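Local coordinates for protein 3-dehydroquinate dehydratase (Clostridium difficile, PDB 3JS3) that catalyses the cis-dehydration of 3-dehydroquinate to 3-dehydroshikimate through an imine intermediate, the third step of chorismate biosynthesis, at residues A[24-29]-A[49-54]; A[55-60]-A[92-97]; A[177-182]-A[206-211]. All coordinates share one frame; numbering follows the deposited sequence. Where two conformers were deposited one is given.

Contact 1: A[24-29]-A[49-54]; sequences VPIIGK and IEWRVD. With DHS (3-amino-4,5-dihydroxy-cyclohex-1-enecarboxylate), chain E.
Ile-26 and Ile-49 meet where the contact is tightest, CD1 of Ile-26 lying only 3.5 Å from CG2 of Ile-49. Ile-26 sets CG1, and with it CD1, beside its backbone N (chi1 -73°), whereas Ile-49 holds CG2 anti to its N, turned to meet it. As branched aliphatic residues they fill the layer between sheet and helices, where Leu-72 and Ile-76 of helix 62-76 also pack. Beneath them the strands run parallel and are bonded in turn: Glu-50 N to Val-24 O, Ile-26 N to Glu-50 O (2.7 Å, the shortest of the three) and Arg-52 N to Ile-26 O. Proline is tolerated in this pairing because the N of Pro-25 faces away from strand 48-52, and Val-24 O and Ile-26 N make the bonds. Strand 21-26, helix 31-41 and strand 48-52 form a beta-alpha-beta unit of the TIM barrel, so one sheet face carries Ile-26, Ile-49 and Trp-51 against helices while the other carries Pro-25 and Glu-50 toward the barrel interior. There the extended Glu-50 side chain accepts hydrogen bonds from both ligand hydroxyls, O3 to OE1 and O2 to OE2 (2.5 Å for the latter). Arg-52 NH1 donates to the same O3. Asp-54 fixes the rotation of its guanidinium, taking NE and NH2 side-on, each on a syn lone pair, nearly in the guanidinium plane. Packing is looser past the strand ends: Ile-27, partly exposed, reaches Arg-52 CB with CG2 at 4.0 Å. Here a water takes the Trp-51 NE1 hydrogen (2.8 Å) while donating to Gly-28 O and Arg-52 O.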
loop_
_atom_site.group_PDB
_atom_site.type_symbol
_atom_site.label_atom_id
_atom_site.label_comp_id
_atom_site.label_asym_id
_atom_site.label_seq_id
_atom_site.Cartn_x
_atom_site.Cartn_y
_atom_site.Cartn_z
ATOM N N VAL A 24 -0.375 16.405 -9.949
ATOM C CA VAL A 24 -1.073 17.234 -9.001
ATOM C C VAL A 24 -2.081 18.121 -9.733
ATOM O O VAL A 24 -1.736 18.828 -10.687
ATOM C CB VAL A 24 -0.089 18.059 -8.161
ATOM C CG1 VAL A 24 -0.832 18.861 -7.105
ATOM C CG2 VAL A 24 0.965 17.125 -7.499
ATOM N N PRO A 25 -3.343 18.055 -9.314
ATOM C CA PRO A 25 -4.374 18.857 -9.957
ATOM C C PRO A 25 -4.415 20.316 -9.529
ATOM O O PRO A 25 -4.072 20.639 -8.413
ATOM C CB PRO A 25 -5.681 18.187 -9.485
ATOM C CG PRO A 25 -5.292 16.809 -9.148
ATOM C CD PRO A 25 -3.931 16.989 -8.503
ATOM N N ILE A 26 -4.826 21.172 -10.453
ATOM C CA ILE A 26 -5.104 22.577 -10.175
ATOM C C ILE A 26 -6.626 22.638 -10.326
ATOM O O ILE A 26 -7.168 22.239 -11.355
ATOM C CB ILE A 26 -4.356 23.521 -11.114
ATOM C CG1 ILE A 26 -2.878 23.524 -10.727
ATOM C CG2 ILE A 26 -4.909 24.932 -11.024
ATOM C CD1 ILE A 26 -2.013 24.378 -11.608
ATOM N N ILE A 27 -7.323 23.085 -9.285
ATOM C CA ILE A 27 -8.787 23.089 -9.329
ATOM C C ILE A 27 -9.435 24.438 -8.997
ATOM O O ILE A 27 -10.611 24.493 -8.647
ATOM C CB ILE A 27 -9.391 21.964 -8.426
ATOM C CG1 ILE A 27 -9.165 22.228 -6.929
ATOM C CG2 ILE A 27 -8.832 20.599 -8.827
ATOM C CD1 ILE A 27 -7.728 22.131 -6.484
ATOM N N GLY A 28 -8.687 25.523 -9.157
ATOM C CA GLY A 28 -9.211 26.844 -8.865
ATOM C C GLY A 28 -10.438 27.180 -9.695
ATOM O O GLY A 28 -10.604 26.697 -10.815
ATOM N N LYS A 29 -11.296 28.017 -9.129
ATOM C CA LYS A 29 -12.528 28.458 -9.778
ATOM C C LYS A 29 -12.304 29.741 -10.581
ATOM O O LYS A 29 -13.163 30.147 -11.364
ATOM C CB LYS A 29 -13.576 28.756 -8.706
ATOM C CG LYS A 29 -13.937 27.589 -7.802
ATOM C CD LYS A 29 -14.794 26.554 -8.516
ATOM C CE LYS A 29 -15.260 25.483 -7.552
ATOM N NZ LYS A 29 -16.146 24.480 -8.204
ATOM N N ILE A 49 1.437 18.327 -13.829
ATOM C CA ILE A 49 0.350 19.123 -13.241
ATOM C C ILE A 49 -0.851 18.929 -14.147
ATOM O O ILE A 49 -0.705 18.933 -15.373
ATOM C CB ILE A 49 0.689 20.627 -13.180
ATOM C CG1 ILE A 49 1.731 20.900 -12.102
ATOM C CG2 ILE A 49 -0.550 21.470 -12.869
ATOM C CD1 ILE A 49 2.247 22.352 -12.106
ATOM N N GLU A 50 -2.021 18.699 -13.546
ATOM C CA GLU A 50 -3.276 18.562 -14.287
ATOM C C GLU A 50 -4.137 19.784 -14.050
ATOM O O GLU A 50 -4.413 20.141 -12.896
ATOM C CB GLU A 50 -4.097 17.347 -13.823
ATOM C CG GLU A 50 -5.502 17.239 -14.503
ATOM C CD GLU A 50 -6.371 16.032 -14.012
ATOM O OE1 GLU A 50 -6.449 15.771 -12.805
ATOM O OE2 GLU A 50 -7.038 15.399 -14.835
ATOM N N TRP A 51 -4.562 20.442 -15.119
ATOM C CA TRP A 51 -5.484 21.541 -14.938
ATOM C C TRP A 51 -6.908 21.007 -15.120
ATOM O O TRP A 51 -7.335 20.646 -16.224
ATOM C CB TRP A 51 -5.156 22.737 -15.838
ATOM C CG TRP A 51 -6.119 23.871 -15.672
ATOM C CD1 TRP A 51 -6.805 24.189 -14.553
ATOM C CD2 TRP A 51 -6.434 24.886 -16.634
ATOM N NE1 TRP A 51 -7.579 25.291 -14.767
ATOM C CE2 TRP A 51 -7.359 25.752 -16.032
ATOM C CE3 TRP A 51 -6.031 25.135 -17.947
ATOM C CZ2 TRP A 51 -7.902 26.851 -16.697
ATOM C CZ3 TRP A 51 -6.573 26.228 -18.619
ATOM C CH2 TRP A 51 -7.503 27.068 -17.991
ATOM N N ARG A 52 -7.611 20.881 -13.999
ATOM C CA ARG A 52 -8.999 20.448 -14.006
ATOM C C ARG A 52 -9.855 21.669 -14.342
ATOM O O ARG A 52 -10.485 22.277 -13.487
ATOM C CB ARG A 52 -9.380 19.809 -12.673
ATOM C CG ARG A 52 -8.968 18.363 -12.548
ATOM C CD ARG A 52 -9.804 17.501 -13.451
ATOM N NE ARG A 52 -11.219 17.686 -13.114
ATOM C CZ ARG A 52 -11.838 17.061 -12.108
ATOM N NH1 ARG A 52 -11.189 16.195 -11.331
ATOM N NH2 ARG A 52 -13.108 17.288 -11.881
ATOM N N VAL A 53 -9.871 22.001 -15.619
ATOM C CA VAL A 53 -10.589 23.164 -16.113
ATOM C C VAL A 53 -12.099 23.165 -15.843
ATOM O O VAL A 53 -12.720 24.228 -15.832
ATOM C CB VAL A 53 -10.311 23.378 -17.623
ATOM C CG1 VAL A 53 -10.933 22.262 -18.451
ATOM C CG2 VAL A 53 -10.829 24.746 -18.061
ATOM N N ASP A 54 -12.700 21.995 -15.609
ATOM C CA ASP A 54 -14.127 21.950 -15.305
ATOM C C ASP A 54 -14.454 22.797 -14.090
ATOM O O ASP A 54 -15.613 23.160 -13.904
ATOM C CB ASP A 54 -14.688 20.526 -15.112
ATOM C CG ASP A 54 -13.838 19.650 -14.183
ATOM O OD1 ASP A 54 -12.718 19.309 -14.574
ATOM O OD2 ASP A 54 -14.307 19.220 -13.109
HETATM C C1 DHS E . -8.262 11.226 -10.617
HETATM C C3 DHS E . -8.244 11.464 -13.118
HETATM C C4 DHS E . -8.062 12.982 -12.929
HETATM C C5 DHS E . -8.663 13.485 -11.627
HETATM C C6 DHS E . -8.081 12.701 -10.461
HETATM C C7 DHS E . -8.218 10.426 -9.386
HETATM C C2 DHS E . -8.394 10.670 -11.829
HETATM O O2 DHS E . -8.687 13.627 -14.035
HETATM O O3 DHS E . -8.354 14.855 -11.339
HETATM O O4 DHS E . -8.856 9.344 -9.276
HETATM O O5 DHS E . -7.542 10.871 -8.431
HETATM O O HOH W 1 -9.501 25.174 -12.764
#

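Contact 2: A[55-60]-A[92-97]; sequences FFENVE and GEKLIS
Phe-55 and Lys-94 have CA atoms 7.3 Å apart, and two irregular loops face each other there without a backbone bond between them; residues Phe-56 to Val-59 make a type I beta turn. The gap is bridged by the Lys-94 side chain. It runs extended from CB to CE and bends only at the last torsion (chi4 -49°), which brings NZ over to the Glu-57 side. On the way CE passes 3.2 Å from Phe-56 O and a little farther from Phe-55 O. CD is pressed to 3.3 Å against CG1 of Val-59, a closer approach than carbons usually make. The two side chains run past one another, pointing opposite ways, and Val-59 also packs on Leu-104 of helix 98-110. Farther along, Glu-60 lays CG 4.4 Å from Ile-96 CG2, a looser apolar touch at the exposed edge. The contact thus joins the loops that follow barrel strands 48-52 and 81-84. A long lysine suits this place because its methylenes can lie against valine, and CE, next to the charged nitrogen, against the two carbonyl oxygens. With no hydrogen bond across it, the contact rests on van der Waals packing of these methylenes, to which the polarised CE probably adds weak electrostatic attraction.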
loop_
_atom_site.group_PDB
_atom_site.type_symbol
_atom_site.label_atom_id
_atom_site.label_comp_id
_atom_site.label_asym_id
_atom_site.label_seq_id
_atom_site.Cartn_x
_atom_site.Cartn_y
_atom_site.Cartn_z
ATOM N N PHE A 55 -13.465 23.102 -13.250
ATOM C CA PHE A 55 -13.721 23.957 -12.078
ATOM C C PHE A 55 -13.709 25.458 -12.405
ATOM O O PHE A 55 -14.327 26.249 -11.706
ATOM C CB PHE A 55 -12.730 23.664 -10.945
ATOM C CG PHE A 55 -13.021 22.395 -10.194
ATOM C CD1 PHE A 55 -13.989 22.377 -9.214
ATOM C CD2 PHE A 55 -12.312 21.227 -10.456
ATOM C CE1 PHE A 55 -14.271 21.220 -8.508
ATOM C CE2 PHE A 55 -12.586 20.063 -9.755
ATOM C CZ PHE A 55 -13.569 20.064 -8.775
ATOM N N PHE A 56 -13.008 25.832 -13.468
ATOM C CA PHE A 56 -12.875 27.223 -13.870
ATOM C C PHE A 56 -14.228 27.820 -14.220
ATOM O O PHE A 56 -14.892 27.358 -15.135
ATOM C CB PHE A 56 -11.902 27.320 -15.045
ATOM C CG PHE A 56 -11.587 28.731 -15.468
ATOM C CD1 PHE A 56 -11.050 29.631 -14.563
ATOM C CD2 PHE A 56 -11.761 29.132 -16.778
ATOM C CE1 PHE A 56 -10.736 30.930 -14.951
ATOM C CE2 PHE A 56 -11.434 30.407 -17.178
ATOM C CZ PHE A 56 -10.921 31.312 -16.257
ATOM N N GLU A 57 -14.635 28.860 -13.497
ATOM C CA GLU A 57 -15.968 29.459 -13.704
ATOM C C GLU A 57 -16.278 29.967 -15.121
ATOM O O GLU A 57 -17.369 29.688 -15.635
ATOM C CB GLU A 57 -16.297 30.491 -12.611
ATOM C CG GLU A 57 -16.486 29.803 -11.254
ATOM C CD GLU A 57 -16.891 30.733 -10.126
ATOM O OE1 GLU A 57 -17.190 30.205 -9.028
ATOM O OE2 GLU A 57 -16.913 31.968 -10.329
ATOM N N ASN A 58 -15.346 30.669 -15.770
ATOM C CA ASN A 58 -15.602 31.123 -17.133
ATOM C C ASN A 58 -15.150 30.116 -18.169
ATOM O O ASN A 58 -14.675 30.500 -19.230
ATOM C CB ASN A 58 -14.934 32.486 -17.405
ATOM C CG ASN A 58 -15.527 33.598 -16.577
ATOM O OD1 ASN A 58 -16.245 33.350 -15.607
ATOM N ND2 ASN A 58 -15.238 34.840 -16.957
ATOM N N VAL A 59 -15.343 28.832 -17.894
ATOM C CA VAL A 59 -14.870 27.782 -18.801
ATOM C C VAL A 59 -15.560 27.779 -20.176
ATOM O O VAL A 59 -14.982 27.285 -21.144
ATOM C CB VAL A 59 -14.859 26.374 -18.131
ATOM C CG1 VAL A 59 -16.203 26.022 -17.591
ATOM C CG2 VAL A 59 -14.342 25.299 -19.117
ATOM N N GLU A 60 -16.755 28.351 -20.288
ATOM C CA GLU A 60 -17.428 28.424 -21.597
ATOM C C GLU A 60 -16.825 29.516 -22.517
ATOM O O GLU A 60 -17.107 29.558 -23.709
ATOM C CB GLU A 60 -18.949 28.656 -21.448
ATOM C CG GLU A 60 -19.705 27.479 -20.847
ATOM C CD GLU A 60 -21.215 27.661 -20.892
ATOM O OE1 GLU A 60 -21.876 27.256 -19.928
ATOM O OE2 GLU A 60 -21.745 28.237 -21.875
ATOM N N GLY A 92 -17.752 15.455 -12.944
ATOM C CA GLY A 92 -17.622 16.896 -13.118
ATOM C C GLY A 92 -18.817 17.607 -12.509
ATOM O O GLY A 92 -19.777 16.967 -12.135
ATOM N N GLU A 93 -18.747 18.935 -12.412
ATOM C CA GLU A 93 -19.843 19.753 -11.846
ATOM C C GLU A 93 -20.429 20.712 -12.900
ATOM O O GLU A 93 -21.592 21.135 -12.798
ATOM C CB GLU A 93 -19.339 20.555 -10.635
ATOM C CG GLU A 93 -20.433 21.293 -9.832
ATOM C CD GLU A 93 -21.356 20.350 -9.072
ATOM O OE1 GLU A 93 -22.545 20.708 -8.862
ATOM O OE2 GLU A 93 -20.890 19.252 -8.702
ATOM N N LYS A 94 -19.622 21.069 -13.896
ATOM C CA LYS A 94 -20.082 21.936 -14.970
ATOM C C LYS A 94 -20.564 21.142 -16.164
ATOM O O LYS A 94 -19.873 20.274 -16.684
ATOM C CB LYS A 94 -19.003 22.927 -15.410
ATOM C CG LYS A 94 -18.681 23.945 -14.343
ATOM C CD LYS A 94 -17.782 25.068 -14.840
ATOM C CE LYS A 94 -17.355 25.931 -13.663
ATOM N NZ LYS A 94 -18.525 26.339 -12.806
ATOM N N LEU A 95 -21.774 21.470 -16.582
ATOM C CA LEU A 95 -22.415 20.852 -17.711
ATOM C C LEU A 95 -22.098 21.691 -18.954
ATOM O O LEU A 95 -22.159 22.917 -18.913
ATOM C CB LEU A 95 -23.922 20.809 -17.435
ATOM C CG LEU A 95 -24.879 20.252 -18.480
ATOM C CD1 LEU A 95 -26.298 20.179 -17.871
ATOM C CD2 LEU A 95 -24.871 21.116 -19.754
ATOM N N ILE A 96 -21.723 21.027 -20.041
ATOM C CA ILE A 96 -21.441 21.705 -21.298
ATOM C C ILE A 96 -21.796 20.810 -22.462
ATOM O O ILE A 96 -21.933 19.596 -22.330
ATOM C CB ILE A 96 -19.937 22.136 -21.478
ATOM C CG1 ILE A 96 -19.002 20.921 -21.588
ATOM C CG2 ILE A 96 -19.490 23.065 -20.359
ATOM C CD1 ILE A 96 -17.543 21.302 -21.916
ATOM N N SER A 97 -21.928 21.440 -23.613
ATOM C CA SER A 97 -22.222 20.753 -24.841
ATOM C C SER A 97 -21.118 19.792 -25.232
ATOM O O SER A 97 -19.966 19.963 -24.842
ATOM C CB SER A 97 -22.329 21.771 -25.961
ATOM O OG SER A 97 -22.226 21.120 -27.210
#

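Contact 3: A[177-182]-A[206-211]; sequences VMPQNE and TMSMSG. With DHS (3-amino-4,5-dihydroxy-cyclohex-1-enecarboxylate), chain E.
Met-178 points CG away from its backbone N (chi1 -175°) and then bends at chi2 and chi3, which folds its thioether back onto the 206-211 segment; Met-209 instead places CG beside its own N (chi1 -68°). The two methionines cross at about a right angle, with Met-178 SD 4.0 Å from Met-209 CB, and the same sulfur lies against Ser-210 CB. Flexible, unbranched side chains can settle into such a corner, where Met-209 CE also comes to 3.7 Å from Val-177 O. Beside them the backbones pair as parallel strands: Val-177 N donates to Met-207 O (3.0 Å), and Met-209 N returns an almost straight bond to Val-177 O (2.8 Å, 178°). Strands 172-177 and 205-208 are thereby joined as neighbours in the TIM barrel. Pro-179 follows where the first strand has ended; its ring turns CD toward Met-209 O (3.1 Å), CG also meets Ser-208 OG (3.5 Å), and the ring packs against Val-185 of helix 182-199. Met-207 turns into the barrel, where CG approaches the ligand carboxylate oxygen O4 at 3.6 Å and the side chain touches Lys-174, the Schiff-base residue, and Arg-217. Its CG and CE lie against the carboxylate end without hydrogen bonding, consistent with an apolar wall there, and specific recognition of the ligand falls to polar partners such as Arg-217 and Gln-240.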
loop_
_atom_site.group_PDB
_atom_site.type_symbol
_atom_site.label_atom_id
_atom_site.label_comp_id
_atom_site.label_asym_id
_atom_site.label_seq_id
_atom_site.Cartn_x
_atom_site.Cartn_y
_atom_site.Cartn_z
ATOM N N VAL A 177 -12.268 3.269 -10.649
ATOM C CA VAL A 177 -13.465 2.526 -10.230
ATOM C C VAL A 177 -13.715 2.707 -8.735
ATOM O O VAL A 177 -12.818 3.119 -8.004
ATOM C CB VAL A 177 -13.336 1.032 -10.565
ATOM C CG1 VAL A 177 -13.275 0.829 -12.079
ATOM C CG2 VAL A 177 -12.121 0.450 -9.900
ATOM N N MET A 178 -14.934 2.404 -8.295
ATOM C CA MET A 178 -15.321 2.557 -6.893
ATOM C C MET A 178 -15.572 1.193 -6.249
ATOM O O MET A 178 -16.360 0.365 -6.768
ATOM C CB MET A 178 -16.594 3.414 -6.779
ATOM C CG MET A 178 -17.013 3.743 -5.340
ATOM S SD MET A 178 -15.935 4.941 -4.512
ATOM C CE MET A 178 -16.379 6.447 -5.372
ATOM N N PRO A 179 -14.886 0.933 -5.122
ATOM C CA PRO A 179 -15.117 -0.329 -4.457
ATOM C C PRO A 179 -16.273 -0.223 -3.502
ATOM O O PRO A 179 -16.529 0.839 -2.932
ATOM C CB PRO A 179 -13.810 -0.563 -3.684
ATOM C CG PRO A 179 -13.334 0.825 -3.353
ATOM C CD PRO A 179 -13.770 1.689 -4.512
ATOM N N GLN A 180 -16.983 -1.324 -3.362
ATOM C CA GLN A 180 -18.090 -1.433 -2.443
ATOM C C GLN A 180 -17.638 -2.362 -1.334
ATOM O O GLN A 180 -18.361 -2.561 -0.349
ATOM C CB GLN A 180 -19.257 -2.050 -3.181
ATOM C CG GLN A 180 -19.733 -1.226 -4.352
ATOM C CD GLN A 180 -20.095 -2.104 -5.536
ATOM O OE1 GLN A 180 -21.265 -2.456 -5.735
ATOM N NE2 GLN A 180 -19.052 -2.534 -6.297
ATOM N N ASN A 181 -16.454 -2.959 -1.530
ATOM C CA ASN A 181 -15.838 -3.869 -0.563
ATOM C C ASN A 181 -14.338 -4.017 -0.827
ATOM O O ASN A 181 -13.814 -3.562 -1.874
ATOM C CB ASN A 181 -16.556 -5.234 -0.522
ATOM C CG ASN A 181 -16.557 -5.948 -1.867
ATOM O OD1 ASN A 181 -15.605 -5.888 -2.621
ATOM N ND2 ASN A 181 -17.618 -6.649 -2.142
ATOM N N GLU A 182 -13.651 -4.643 0.121
ATOM C CA GLU A 182 -12.198 -4.784 0.052
ATOM C C GLU A 182 -11.750 -5.598 -1.148
ATOM O O GLU A 182 -10.788 -5.249 -1.811
ATOM C CB GLU A 182 -11.633 -5.348 1.365
ATOM C CG GLU A 182 -11.905 -4.460 2.598
ATOM C CD GLU A 182 -13.325 -4.600 3.151
ATOM O OE1 GLU A 182 -14.003 -5.595 2.811
ATOM O OE2 GLU A 182 -13.748 -3.743 3.958
ATOM N N THR A 206 -4.471 3.414 -13.434
ATOM C CA THR A 206 -5.648 2.847 -12.799
ATOM C C THR A 206 -5.698 3.226 -11.336
ATOM O O THR A 206 -4.682 3.417 -10.700
ATOM C CB THR A 206 -5.644 1.311 -12.816
ATOM O OG1 THR A 206 -4.663 0.830 -11.889
ATOM C CG2 THR A 206 -5.402 0.748 -14.229
ATOM N N MET A 207 -6.901 3.319 -10.807
ATOM C CA MET A 207 -7.091 3.592 -9.410
ATOM C C MET A 207 -8.425 3.060 -8.895
ATOM O O MET A 207 -9.442 3.008 -9.627
ATOM C CB MET A 207 -7.023 5.084 -9.107
ATOM C CG MET A 207 -7.919 5.964 -9.980
ATOM S SD MET A 207 -7.152 6.447 -11.542
ATOM C CE MET A 207 -5.987 7.648 -10.953
ATOM N N SER A 208 -8.404 2.683 -7.621
ATOM C CA SER A 208 -9.599 2.268 -6.899
ATOM C C SER A 208 -9.826 3.477 -5.999
ATOM O O SER A 208 -8.943 3.849 -5.203
ATOM C CB SER A 208 -9.331 1.003 -6.104
ATOM O OG SER A 208 -10.487 0.534 -5.427
ATOM N N MET A 209 -10.975 4.123 -6.168
ATOM C CA MET A 209 -11.334 5.322 -5.414
ATOM C C MET A 209 -11.729 5.115 -3.938
ATOM O O MET A 209 -11.945 3.994 -3.471
ATOM C CB MET A 209 -12.451 6.075 -6.159
ATOM C CG MET A 209 -11.992 6.688 -7.513
ATOM S SD MET A 209 -13.289 7.620 -8.400
ATOM C CE MET A 209 -14.389 6.313 -8.915
ATOM N N SER A 210 -11.811 6.243 -3.231
ATOM C CA SER A 210 -12.159 6.346 -1.816
ATOM C C SER A 210 -11.060 5.836 -0.904
ATOM O O SER A 210 -10.077 5.227 -1.357
ATOM C CB SER A 210 -13.460 5.592 -1.487
ATOM O OG SER A 210 -13.216 4.205 -1.426
ATOM N N GLY A 211 -11.253 6.070 0.398
ATOM C CA GLY A 211 -10.311 5.648 1.428
ATOM C C GLY A 211 -9.988 4.164 1.375
ATOM O O GLY A 211 -8.841 3.755 1.587
HETATM C C1 DHS E . -8.262 11.226 -10.617
HETATM C C3 DHS E . -8.244 11.464 -13.118
HETATM C C4 DHS E . -8.062 12.982 -12.929
HETATM C C5 DHS E . -8.663 13.485 -11.627
HETATM C C6 DHS E . -8.081 12.701 -10.461
HETATM C C7 DHS E . -8.218 10.426 -9.386
HETATM C C2 DHS E . -8.394 10.670 -11.829
HETATM O O2 DHS E . -8.687 13.627 -14.035
HETATM O O3 DHS E . -8.354 14.855 -11.339
HETATM O O4 DHS E . -8.856 9.344 -9.276
HETATM O O5 DHS E . -7.542 10.871 -8.431
#

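How the contacts relate
Contacts 1 and 3 belong to the same parallel barrel sheet and reach the bound ligand from different parts of it: contact 1 holds its hydroxyl end, while contact 3 lies by its carboxylate. Their centres are 22 Å apart and their nearest atoms about 8 Å; they do not touch and are connected through the sheet and the ligand. Contact 2 adjoins contact 1, with centres 12 Å apart. Lys-29 O lies 2.9 Å from Glu-57 N, a probable hydrogen bond, and Phe-55 CB packs 3.2 Å from Ile-27 O. The Phe-55 side chain is about 4 Å from that of Arg-52 but about 7 Å from the ligand, so contact 2 lies next to the binding residues without reaching the ligand. Contact 3 does not touch contact 2, their centres being 26 Å apart.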